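Long-range contacts in 2-pyrone-4,6-dicarboxylic acid hydrolase, putative (Pseudomonas putida, PDB 2FFI), which probably hydrolyses the lactone ring of 2-pyrone-4,6-dicarboxylate: residues S17-F22 against V58-F64; N37-P41 against W237-E243; P171-L177 against E210-F214. All coordinates share one frame; numbering follows the deposited sequence.

All three contacts lie in one amidohydrolase TIM barrel. Five of the six segments are loops; the sixth, 210-214, lies on helix 208-225. Contacts 1 and 2 are neighbours, centres 10 Å apart, and their segments alternate along the chain. Segment 17-22 also joins contact 2 by probable hydrogen bonds of F22 O with A40 N and H20 N with W237 O. Contacts 1 and 2 together tie the loops after strands 15-16, 56-57 and 231-234 to the connection before helix 42-51, around the phosphate site. Contact 3 falls in sequence between the segments of contact 2 but is packing away from that site, its centre 25 Å from contact 1 and 24 Å from contact 2.

Contact 1 (S17-F22 against V58-F64); sequences SHAHVF and VLVQPSF. With PO4 (phosphate ion), chain C.
A19 and V60 are joined backbone to backbone, V60 N donating to A19 O at 2.6 Å and nearly in line with the carbonyl. One residue further on, H20 ND1 donates to V60 O at 2.9 Å. This second bond is less regular, since the donor stands 59° out of the carbonyl plane. With CG of H20 anti to its carbonyl carbon (chi1 -53°), the imidazole is brought up to the V60 backbone and its other nitrogen faces a phosphate ion. H20 NE2 forms weak hydrogen bonds to O1 (2.8 Å) and O4 of the ion, which is also hydrogen-bonded to R110 NH1 and H167 NE2.

Ring contacts bracket this polar centre. V60 CG2 lies over one face of H18, 4.2 Å from the ring centroid, in a CH-pi contact; NE2 of that histidine makes a weak hydrogen bond to D166. At the other end, F64 turns its CZ edge onto the face of F22, an edge-to-face pair with planes at 87° and centroids 4.7 Å apart.

Apolar packing fills in the remainder. V21 CG1 meets L59 CD2 at 3.6 Å, the two side chains crossing at about a right angle, while Y45 of helix 42-51 touches both.

H18, A19 and H20 form the HxH motif that follows the first barrel strand in the amidohydrolase superfamily. The phosphate, though probably from the crystallisation liquor, is consistent with an anion-binding active-site pocket at this end of the barrel.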
loop_
_atom_site.group_PDB
_atom_site.type_symbol
_atom_site.label_atom_id
_atom_site.label_comp_id
_atom_site.label_asym_id
_atom_site.label_seq_id
_atom_site.Cartn_x
_atom_site.Cartn_y
_atom_site.Cartn_z
ATOM N N SER A 17 -1.918 -5.743 4.195
ATOM C CA SER A 17 -1.481 -4.358 4.048
ATOM C C SER A 17 -2.144 -3.821 2.782
ATOM O O SER A 17 -2.318 -4.549 1.818
ATOM C CB SER A 17 0.047 -4.263 3.944
ATOM O OG SER A 17 0.539 -4.956 2.816
ATOM N N HIS A 18 -2.553 -2.564 2.792
ATOM C CA HIS A 18 -3.202 -1.962 1.619
ATOM C C HIS A 18 -4.641 -2.431 1.340
ATOM O O HIS A 18 -4.880 -3.552 0.909
ATOM C CB HIS A 18 -2.351 -2.185 0.365
ATOM C CG HIS A 18 -2.473 -1.087 -0.639
ATOM N ND1 HIS A 18 -3.606 -0.893 -1.399
ATOM C CD2 HIS A 18 -1.607 -0.112 -1.000
ATOM C CE1 HIS A 18 -3.431 0.152 -2.187
ATOM N NE2 HIS A 18 -2.227 0.644 -1.965
ATOM N N ALA A 19 -5.592 -1.537 1.569
ATOM C CA ALA A 19 -7.006 -1.813 1.348
ATOM C C ALA A 19 -7.784 -0.496 1.518
ATOM O O ALA A 19 -7.322 0.411 2.204
ATOM C CB ALA A 19 -7.490 -2.860 2.345
ATOM N N HIS A 20 -8.961 -0.401 0.910
ATOM C CA HIS A 20 -9.765 0.812 0.990
ATOM C C HIS A 20 -11.176 0.557 1.514
ATOM O O HIS A 20 -11.715 -0.529 1.335
ATOM C CB HIS A 20 -9.879 1.445 -0.405
ATOM C CG HIS A 20 -8.568 1.667 -1.079
ATOM N ND1 HIS A 20 -7.632 2.558 -0.595
ATOM C CD2 HIS A 20 -8.002 1.073 -2.156
ATOM C CE1 HIS A 20 -6.545 2.493 -1.340
ATOM N NE2 HIS A 20 -6.743 1.598 -2.292
ATOM N N VAL A 21 -11.763 1.560 2.162
ATOM C CA VAL A 21 -13.135 1.467 2.642
ATOM C C VAL A 21 -13.778 2.829 2.397
ATOM O O VAL A 21 -13.108 3.855 2.465
ATOM C CB VAL A 21 -13.245 1.068 4.175
ATOM C CG1 VAL A 21 -12.631 -0.296 4.403
ATOM C CG2 VAL A 21 -12.598 2.128 5.083
ATOM N N PHE A 22 -15.068 2.829 2.072
ATOM C CA PHE A 22 -15.809 4.069 1.823
ATOM C C PHE A 22 -17.274 3.721 1.663
ATOM O O PHE A 22 -17.591 2.698 1.094
ATOM C CB PHE A 22 -15.255 4.799 0.578
ATOM C CG PHE A 22 -14.998 3.900 -0.603
ATOM C CD1 PHE A 22 -16.021 3.567 -1.483
ATOM C CD2 PHE A 22 -13.721 3.407 -0.845
ATOM C CE1 PHE A 22 -15.777 2.764 -2.588
ATOM C CE2 PHE A 22 -13.466 2.599 -1.949
ATOM C CZ PHE A 22 -14.502 2.280 -2.824
ATOM N N VAL A 58 -4.599 -2.888 6.962
ATOM C CA VAL A 58 -4.176 -1.507 6.822
ATOM C C VAL A 58 -5.107 -0.756 5.869
ATOM O O VAL A 58 -5.188 -1.075 4.679
ATOM C CB VAL A 58 -2.765 -1.438 6.255
ATOM C CG1 VAL A 58 -2.325 0.006 6.142
ATOM C CG2 VAL A 58 -1.830 -2.234 7.140
ATOM N N LEU A 59 -5.815 0.240 6.386
ATOM C CA LEU A 59 -6.717 1.029 5.551
ATOM C C LEU A 59 -5.921 2.124 4.864
ATOM O O LEU A 59 -5.331 2.966 5.508
ATOM C CB LEU A 59 -7.818 1.676 6.402
ATOM C CG LEU A 59 -8.765 0.760 7.189
ATOM C CD1 LEU A 59 -9.775 1.578 7.967
ATOM C CD2 LEU A 59 -9.468 -0.190 6.212
ATOM N N VAL A 60 -5.877 2.113 3.550
ATOM C CA VAL A 60 -5.160 3.169 2.880
ATOM C C VAL A 60 -6.204 4.147 2.380
ATOM O O VAL A 60 -7.322 3.761 2.023
ATOM C CB VAL A 60 -4.315 2.631 1.714
ATOM C CG1 VAL A 60 -3.769 3.773 0.900
ATOM C CG2 VAL A 60 -3.165 1.785 2.260
ATOM N N GLN A 61 -5.857 5.422 2.399
ATOM C CA GLN A 61 -6.774 6.449 1.932
ATOM C C GLN A 61 -7.051 6.240 0.438
ATOM O O GLN A 61 -6.122 6.096 -0.363
ATOM C CB GLN A 61 -6.169 7.842 2.170
ATOM C CG GLN A 61 -6.948 8.980 1.536
ATOM C CD GLN A 61 -8.300 9.191 2.175
ATOM O OE1 GLN A 61 -8.887 8.269 2.754
ATOM N NE2 GLN A 61 -8.816 10.413 2.062
ATOM N N PRO A 62 -8.336 6.190 0.050
ATOM C CA PRO A 62 -8.676 5.999 -1.363
ATOM C C PRO A 62 -8.487 7.330 -2.115
ATOM O O PRO A 62 -8.931 8.375 -1.642
ATOM C CB PRO A 62 -10.132 5.530 -1.303
ATOM C CG PRO A 62 -10.659 6.199 -0.083
ATOM C CD PRO A 62 -9.534 6.136 0.910
ATOM N N SER A 63 -7.834 7.298 -3.274
ATOM C CA SER A 63 -7.586 8.520 -4.049
ATOM C C SER A 63 -8.754 9.482 -4.211
ATOM O O SER A 63 -8.605 10.681 -3.970
ATOM C CB SER A 63 -7.073 8.184 -5.445
ATOM O OG SER A 63 -5.832 7.517 -5.381
ATOM N N PHE A 64 -9.914 8.979 -4.619
ATOM C CA PHE A 64 -11.067 9.859 -4.835
ATOM C C PHE A 64 -11.565 10.643 -3.618
ATOM O O PHE A 64 -12.542 11.367 -3.718
ATOM C CB PHE A 64 -12.226 9.056 -5.438
ATOM C CG PHE A 64 -12.846 8.075 -4.486
ATOM C CD1 PHE A 64 -13.834 8.481 -3.599
ATOM C CD2 PHE A 64 -12.451 6.747 -4.482
ATOM C CE1 PHE A 64 -14.424 7.582 -2.723
ATOM C CE2 PHE A 64 -13.036 5.836 -3.604
ATOM C CZ PHE A 64 -14.026 6.257 -2.726
HETATM P P PO4 C . -5.087 1.569 -5.270
HETATM O O1 PO4 C . -4.919 2.521 -4.143
HETATM O O2 PO4 C . -4.975 2.294 -6.561
HETATM O O3 PO4 C . -4.030 0.532 -5.202
HETATM O O4 PO4 C . -6.424 0.934 -5.176
#

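Contact 2 (N37-P41 against W237-E243); sequences NYDAP and WPHTQHE
Y38 reaches E243 through its hydroxyl, Y38 OH donating to E243 OE1 at 2.7 Å. The oxygen accepts on its anti lone pair, the one directed away from OE2, and the phenol and carboxylate planes are turned 72° from each other. The tyrosine ring is gripped at its edge: P238 CG lies 3.6 Å from Y38 CE1, E243 comes in beside CE2, and the T240 methyl CG2 sits by the hydroxyl. CG of Y38 stands between its own backbone N and carbonyl carbon (chi1 54°), which sends the ring across to the segment 237-243. A phenylalanine in its place would keep most of the ring packing but would probably deprive E243 OE1 of its hydroxyl donor, leaving the carboxylate freer to turn.

A second, smaller patch is wholly apolar: A40 CB lies 3.7 Å from W237 CH2, with P238 CG nearby.

Several second-shell features position these groups. Q241 N gives E243 OE1 a second hydrogen bond, 3.1 Å long and coming from above the carboxylate plane, so two donors hold one oxygen. Q241 and E243 belong to the loop that contains a type II turn from H239 to H242. P238 follows a cis peptide bond, and its CB lies 3.6 Å above the centre of the W237 ring; the indole also meets the ring of Y45. Further out, T240 O is hydrogen-bonded to R203 NH1.

P41 is the N-cap residue of helix 42-51, so this contact joins the chain entering that helix to the loop after strand 231-234. Such pairing of loops from the first and last strands is expected where a TIM barrel closes. The T240 side chain, about 4 Å from the phosphate, places the contact at the rim of the probable active-site pocket.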
loop_
_atom_site.group_PDB
_atom_site.type_symbol
_atom_site.label_atom_id
_atom_site.label_comp_id
_atom_site.label_asym_id
_atom_site.label_seq_id
_atom_site.Cartn_x
_atom_site.Cartn_y
_atom_site.Cartn_z
ATOM N N ASN A 37 -19.231 4.283 -6.692
ATOM C CA ASN A 37 -20.523 3.738 -7.083
ATOM C C ASN A 37 -21.048 2.701 -6.101
ATOM O O ASN A 37 -22.187 2.799 -5.628
ATOM C CB ASN A 37 -20.438 3.132 -8.482
ATOM C CG ASN A 37 -21.736 2.495 -8.904
ATOM O OD1 ASN A 37 -21.928 1.295 -8.734
ATOM N ND2 ASN A 37 -22.655 3.301 -9.421
ATOM N N TYR A 38 -20.224 1.700 -5.813
ATOM C CA TYR A 38 -20.609 0.664 -4.873
ATOM C C TYR A 38 -20.165 1.085 -3.480
ATOM O O TYR A 38 -19.498 2.110 -3.303
ATOM C CB TYR A 38 -19.973 -0.667 -5.252
ATOM C CG TYR A 38 -18.487 -0.580 -5.412
ATOM C CD1 TYR A 38 -17.638 -0.721 -4.317
ATOM C CD2 TYR A 38 -17.925 -0.324 -6.659
ATOM C CE1 TYR A 38 -16.259 -0.610 -4.460
ATOM C CE2 TYR A 38 -16.552 -0.208 -6.817
ATOM C CZ TYR A 38 -15.724 -0.351 -5.715
ATOM O OH TYR A 38 -14.368 -0.222 -5.871
ATOM N N ASP A 39 -20.536 0.283 -2.492
ATOM C CA ASP A 39 -20.216 0.585 -1.110
ATOM C C ASP A 39 -19.191 -0.389 -0.544
ATOM O O ASP A 39 -19.322 -1.602 -0.706
ATOM C CB ASP A 39 -21.507 0.554 -0.286
ATOM C CG ASP A 39 -21.353 1.207 1.068
ATOM O OD1 ASP A 39 -22.381 1.452 1.741
ATOM O OD2 ASP A 39 -20.198 1.469 1.462
ATOM N N ALA A 40 -18.169 0.150 0.117
ATOM C CA ALA A 40 -17.105 -0.667 0.712
ATOM C C ALA A 40 -17.013 -0.379 2.206
ATOM O O ALA A 40 -15.981 0.064 2.702
ATOM C CB ALA A 40 -15.768 -0.365 0.031
ATOM N N PRO A 41 -18.098 -0.645 2.948
ATOM C CA PRO A 41 -18.108 -0.395 4.392
ATOM C C PRO A 41 -17.088 -1.233 5.173
ATOM O O PRO A 41 -16.637 -2.283 4.715
ATOM C CB PRO A 41 -19.550 -0.708 4.778
ATOM C CG PRO A 41 -19.895 -1.836 3.870
ATOM C CD PRO A 41 -19.303 -1.391 2.538
ATOM N N TRP A 237 -8.228 -4.599 -1.834
ATOM C CA TRP A 237 -9.685 -4.611 -1.829
ATOM C C TRP A 237 -10.165 -3.161 -1.699
ATOM O O TRP A 237 -9.490 -2.337 -1.084
ATOM C CB TRP A 237 -10.163 -5.433 -0.628
ATOM C CG TRP A 237 -11.648 -5.613 -0.547
ATOM C CD1 TRP A 237 -12.382 -6.597 -1.138
ATOM C CD2 TRP A 237 -12.574 -4.801 0.176
ATOM N NE1 TRP A 237 -13.697 -6.454 -0.829
ATOM C CE2 TRP A 237 -13.852 -5.358 -0.025
ATOM C CE3 TRP A 237 -12.450 -3.653 0.967
ATOM C CZ2 TRP A 237 -15.013 -4.810 0.546
ATOM C CZ3 TRP A 237 -13.603 -3.102 1.538
ATOM C CH2 TRP A 237 -14.871 -3.685 1.317
ATOM N N PRO A 238 -11.339 -2.829 -2.262
ATOM C CA PRO A 238 -12.242 -3.720 -2.989
ATOM C C PRO A 238 -11.825 -3.937 -4.444
ATOM O O PRO A 238 -12.630 -4.372 -5.270
ATOM C CB PRO A 238 -13.565 -3.004 -2.864
ATOM C CG PRO A 238 -13.154 -1.586 -3.000
ATOM C CD PRO A 238 -11.932 -1.484 -2.130
ATOM N N HIS A 239 -10.558 -3.650 -4.734
ATOM C CA HIS A 239 -10.012 -3.790 -6.079
ATOM C C HIS A 239 -10.768 -2.832 -7.005
ATOM O O HIS A 239 -11.661 -3.248 -7.735
ATOM C CB HIS A 239 -10.172 -5.235 -6.576
ATOM C CG HIS A 239 -9.949 -6.267 -5.515
ATOM N ND1 HIS A 239 -10.967 -6.740 -4.714
ATOM C CD2 HIS A 239 -8.819 -6.879 -5.084
ATOM C CE1 HIS A 239 -10.473 -7.594 -3.835
ATOM N NE2 HIS A 239 -9.173 -7.695 -4.038
ATOM N N THR A 240 -10.414 -1.549 -6.969
ATOM C CA THR A 240 -11.088 -0.557 -7.811
ATOM C C THR A 240 -10.686 -0.691 -9.283
ATOM O O THR A 240 -9.523 -0.944 -9.590
ATOM C CB THR A 240 -10.838 0.912 -7.306
ATOM O OG1 THR A 240 -9.458 1.073 -6.983
ATOM C CG2 THR A 240 -11.694 1.229 -6.066
ATOM N N GLN A 241 -11.670 -0.530 -10.174
ATOM C CA GLN A 241 -11.500 -0.640 -11.635
ATOM C C GLN A 241 -11.308 -2.090 -12.081
ATOM O O GLN A 241 -10.974 -2.370 -13.228
ATOM C CB GLN A 241 -10.325 0.240 -12.111
ATOM C CG GLN A 241 -10.740 1.667 -12.469
ATOM C CD GLN A 241 -9.709 2.722 -12.077
ATOM O OE1 GLN A 241 -8.660 2.856 -12.715
ATOM N NE2 GLN A 241 -10.002 3.470 -11.010
ATOM N N HIS A 242 -11.545 -3.008 -11.153
ATOM C CA HIS A 242 -11.397 -4.434 -11.407
ATOM C C HIS A 242 -12.353 -5.198 -10.497
ATOM O O HIS A 242 -12.093 -6.339 -10.157
ATOM C CB HIS A 242 -9.950 -4.877 -11.121
ATOM C CG HIS A 242 -8.920 -4.195 -11.974
ATOM N ND1 HIS A 242 -8.538 -4.670 -13.211
ATOM C CD2 HIS A 242 -8.202 -3.062 -11.771
ATOM C CE1 HIS A 242 -7.629 -3.864 -13.734
ATOM N NE2 HIS A 242 -7.408 -2.879 -12.881
ATOM N N GLU A 243 -13.457 -4.571 -10.109
ATOM C CA GLU A 243 -14.421 -5.210 -9.223
ATOM C C GLU A 243 -15.042 -6.434 -9.877
ATOM O O GLU A 243 -15.297 -7.462 -9.223
ATOM C CB GLU A 243 -15.544 -4.239 -8.849
ATOM C CG GLU A 243 -15.105 -2.967 -8.120
ATOM C CD GLU A 243 -14.488 -1.907 -9.035
ATOM O OE1 GLU A 243 -14.257 -0.787 -8.555
ATOM O OE2 GLU A 243 -14.228 -2.180 -10.223
#

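Contact 3 (P171-L177 against E210-F214); sequences PDARRGL and ENLAF
F214 carries this contact, its phenyl ring packed against the loop P171-L177 over one face and along its edge, with 134 Å² of the residue covered. A173 CA lies over that face in a CH-pi contact, 4.1 Å from the ring centroid. P171 CG packs against F214 CE1 at 3.4 Å, L177 CD2 approaches F214 CE2 at 3.7 Å, and the carbonyl oxygen of G176 lies at the ring edge. With CG anti to the backbone N (chi1 175°), the ring projects from helix 208-225 into the bend of the loop. That bend is steadied from beyond the contact by Q179, whose NE2 donates to G176 O. A173 CB also rests beside N211, whose ND2 is hydrogen-bonded to G206 O.

The side with R174 and E210 is looser and faces solvent. R174 folds back to D172 in a salt bridge, R174 NH1 to D172 OD1 2.9 Å, within its own loop. E210 binds S207 through OE2, and its charge stays 5.5 Å from R174 (OE2 to NE), too far for a direct pair.

An aromatic residue near the start of one barrel helix thus anchors the loop following strand 163-165, a packing of successive beta-alpha units in the TIM barrel.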
loop_
_atom_site.group_PDB
_atom_site.type_symbol
_atom_site.label_atom_id
_atom_site.label_comp_id
_atom_site.label_asym_id
_atom_site.label_seq_id
_atom_site.Cartn_x
_atom_site.Cartn_y
_atom_site.Cartn_z
ATOM N N PRO A 171 5.040 -2.239 -12.485
ATOM C CA PRO A 171 5.822 -2.411 -13.706
ATOM C C PRO A 171 4.886 -2.956 -14.780
ATOM O O PRO A 171 3.678 -3.089 -14.546
ATOM C CB PRO A 171 6.884 -3.426 -13.283
ATOM C CG PRO A 171 6.092 -4.338 -12.402
ATOM C CD PRO A 171 5.266 -3.365 -11.563
ATOM N N ASP A 172 5.450 -3.285 -15.937
ATOM C CA ASP A 172 4.695 -3.820 -17.073
ATOM C C ASP A 172 4.889 -5.340 -17.158
ATOM O O ASP A 172 5.952 -5.799 -17.573
ATOM C CB ASP A 172 5.213 -3.185 -18.369
ATOM C CG ASP A 172 4.105 -2.605 -19.234
ATOM O OD1 ASP A 172 3.176 -3.356 -19.619
ATOM O OD2 ASP A 172 4.177 -1.388 -19.538
ATOM N N ALA A 173 3.870 -6.114 -16.788
ATOM C CA ALA A 173 3.958 -7.580 -16.827
ATOM C C ALA A 173 4.454 -8.122 -18.166
ATOM O O ALA A 173 5.126 -9.156 -18.217
ATOM C CB ALA A 173 2.608 -8.193 -16.501
ATOM N N ARG A 174 4.113 -7.438 -19.252
ATOM C CA ARG A 174 4.554 -7.879 -20.568
ATOM C C ARG A 174 5.746 -7.042 -21.022
ATOM O O ARG A 174 5.677 -6.360 -22.042
ATOM C CB ARG A 174 3.401 -7.761 -21.571
ATOM C CG ARG A 174 2.505 -6.530 -21.406
ATOM C CD ARG A 174 1.556 -6.462 -22.587
ATOM N NE ARG A 174 0.402 -5.592 -22.403
ATOM C CZ ARG A 174 0.461 -4.292 -22.141
ATOM N NH1 ARG A 174 1.631 -3.682 -22.020
ATOM N NH2 ARG A 174 -0.664 -3.595 -22.014
ATOM N N ARG A 175 6.838 -7.098 -20.260
ATOM C CA ARG A 175 8.033 -6.317 -20.576
ATOM C C ARG A 175 9.316 -6.902 -19.997
ATOM O O ARG A 175 10.417 -6.556 -20.428
ATOM C CB ARG A 175 7.859 -4.885 -20.074
ATOM C CG ARG A 175 7.333 -3.909 -21.114
ATOM C CD ARG A 175 8.406 -3.645 -22.164
ATOM N NE ARG A 175 9.599 -3.032 -21.576
ATOM C CZ ARG A 175 10.850 -3.386 -21.864
ATOM N NH1 ARG A 175 11.082 -4.358 -22.736
ATOM N NH2 ARG A 175 11.870 -2.767 -21.277
ATOM N N GLY A 176 9.173 -7.784 -19.014
ATOM C CA GLY A 176 10.344 -8.398 -18.413
ATOM C C GLY A 176 10.852 -7.688 -17.172
ATOM O O GLY A 176 10.304 -6.670 -16.755
ATOM N N LEU A 177 11.912 -8.235 -16.590
ATOM C CA LEU A 177 12.512 -7.686 -15.386
ATOM C C LEU A 177 13.515 -6.589 -15.706
ATOM O O LEU A 177 13.878 -5.812 -14.835
ATOM C CB LEU A 177 13.205 -8.798 -14.588
ATOM C CG LEU A 177 12.347 -10.001 -14.191
ATOM C CD1 LEU A 177 13.188 -10.997 -13.419
ATOM C CD2 LEU A 177 11.171 -9.544 -13.355
ATOM N N GLU A 210 -0.363 -13.655 -17.631
ATOM C CA GLU A 210 0.927 -13.026 -17.878
ATOM C C GLU A 210 1.404 -12.288 -16.639
ATOM O O GLU A 210 2.577 -12.370 -16.282
ATOM C CB GLU A 210 0.828 -12.054 -19.049
ATOM C CG GLU A 210 1.145 -12.679 -20.388
ATOM C CD GLU A 210 0.631 -11.843 -21.543
ATOM O OE1 GLU A 210 1.041 -12.113 -22.692
ATOM O OE2 GLU A 210 -0.194 -10.931 -21.307
ATOM N N ASN A 211 0.490 -11.569 -15.990
ATOM C CA ASN A 211 0.808 -10.817 -14.785
ATOM C C ASN A 211 1.252 -11.807 -13.731
ATOM O O ASN A 211 2.209 -11.571 -12.991
ATOM C CB ASN A 211 -0.424 -10.070 -14.265
ATOM C CG ASN A 211 -1.059 -9.169 -15.313
ATOM O OD1 ASN A 211 -0.371 -8.419 -16.002
ATOM N ND2 ASN A 211 -2.381 -9.229 -15.426
ATOM N N LEU A 212 0.542 -12.927 -13.676
ATOM C CA LEU A 212 0.829 -13.962 -12.704
ATOM C C LEU A 212 2.204 -14.557 -12.959
ATOM O O LEU A 212 2.931 -14.860 -12.020
ATOM C CB LEU A 212 -0.272 -15.030 -12.763
ATOM C CG LEU A 212 -0.461 -16.026 -11.613
ATOM C CD1 LEU A 212 0.606 -17.102 -11.709
ATOM C CD2 LEU A 212 -0.415 -15.317 -10.274
ATOM N N ALA A 213 2.579 -14.720 -14.221
ATOM C CA ALA A 213 3.898 -15.277 -14.523
ATOM C C ALA A 213 4.974 -14.267 -14.130
ATOM O O ALA A 213 6.028 -14.631 -13.622
ATOM C CB ALA A 213 4.013 -15.607 -16.008
ATOM N N PHE A 214 4.695 -12.988 -14.367
ATOM C CA PHE A 214 5.638 -11.929 -14.052
ATOM C C PHE A 214 5.669 -11.640 -12.559
ATOM O O PHE A 214 6.698 -11.294 -12.015
ATOM C CB PHE A 214 5.292 -10.665 -14.845
ATOM C CG PHE A 214 6.147 -9.489 -14.498
ATOM C CD1 PHE A 214 5.827 -8.673 -13.418
ATOM C CD2 PHE A 214 7.297 -9.215 -15.228
ATOM C CE1 PHE A 214 6.641 -7.594 -13.071
ATOM C CE2 PHE A 214 8.120 -8.139 -14.894
ATOM C CZ PHE A 214 7.794 -7.325 -13.810
#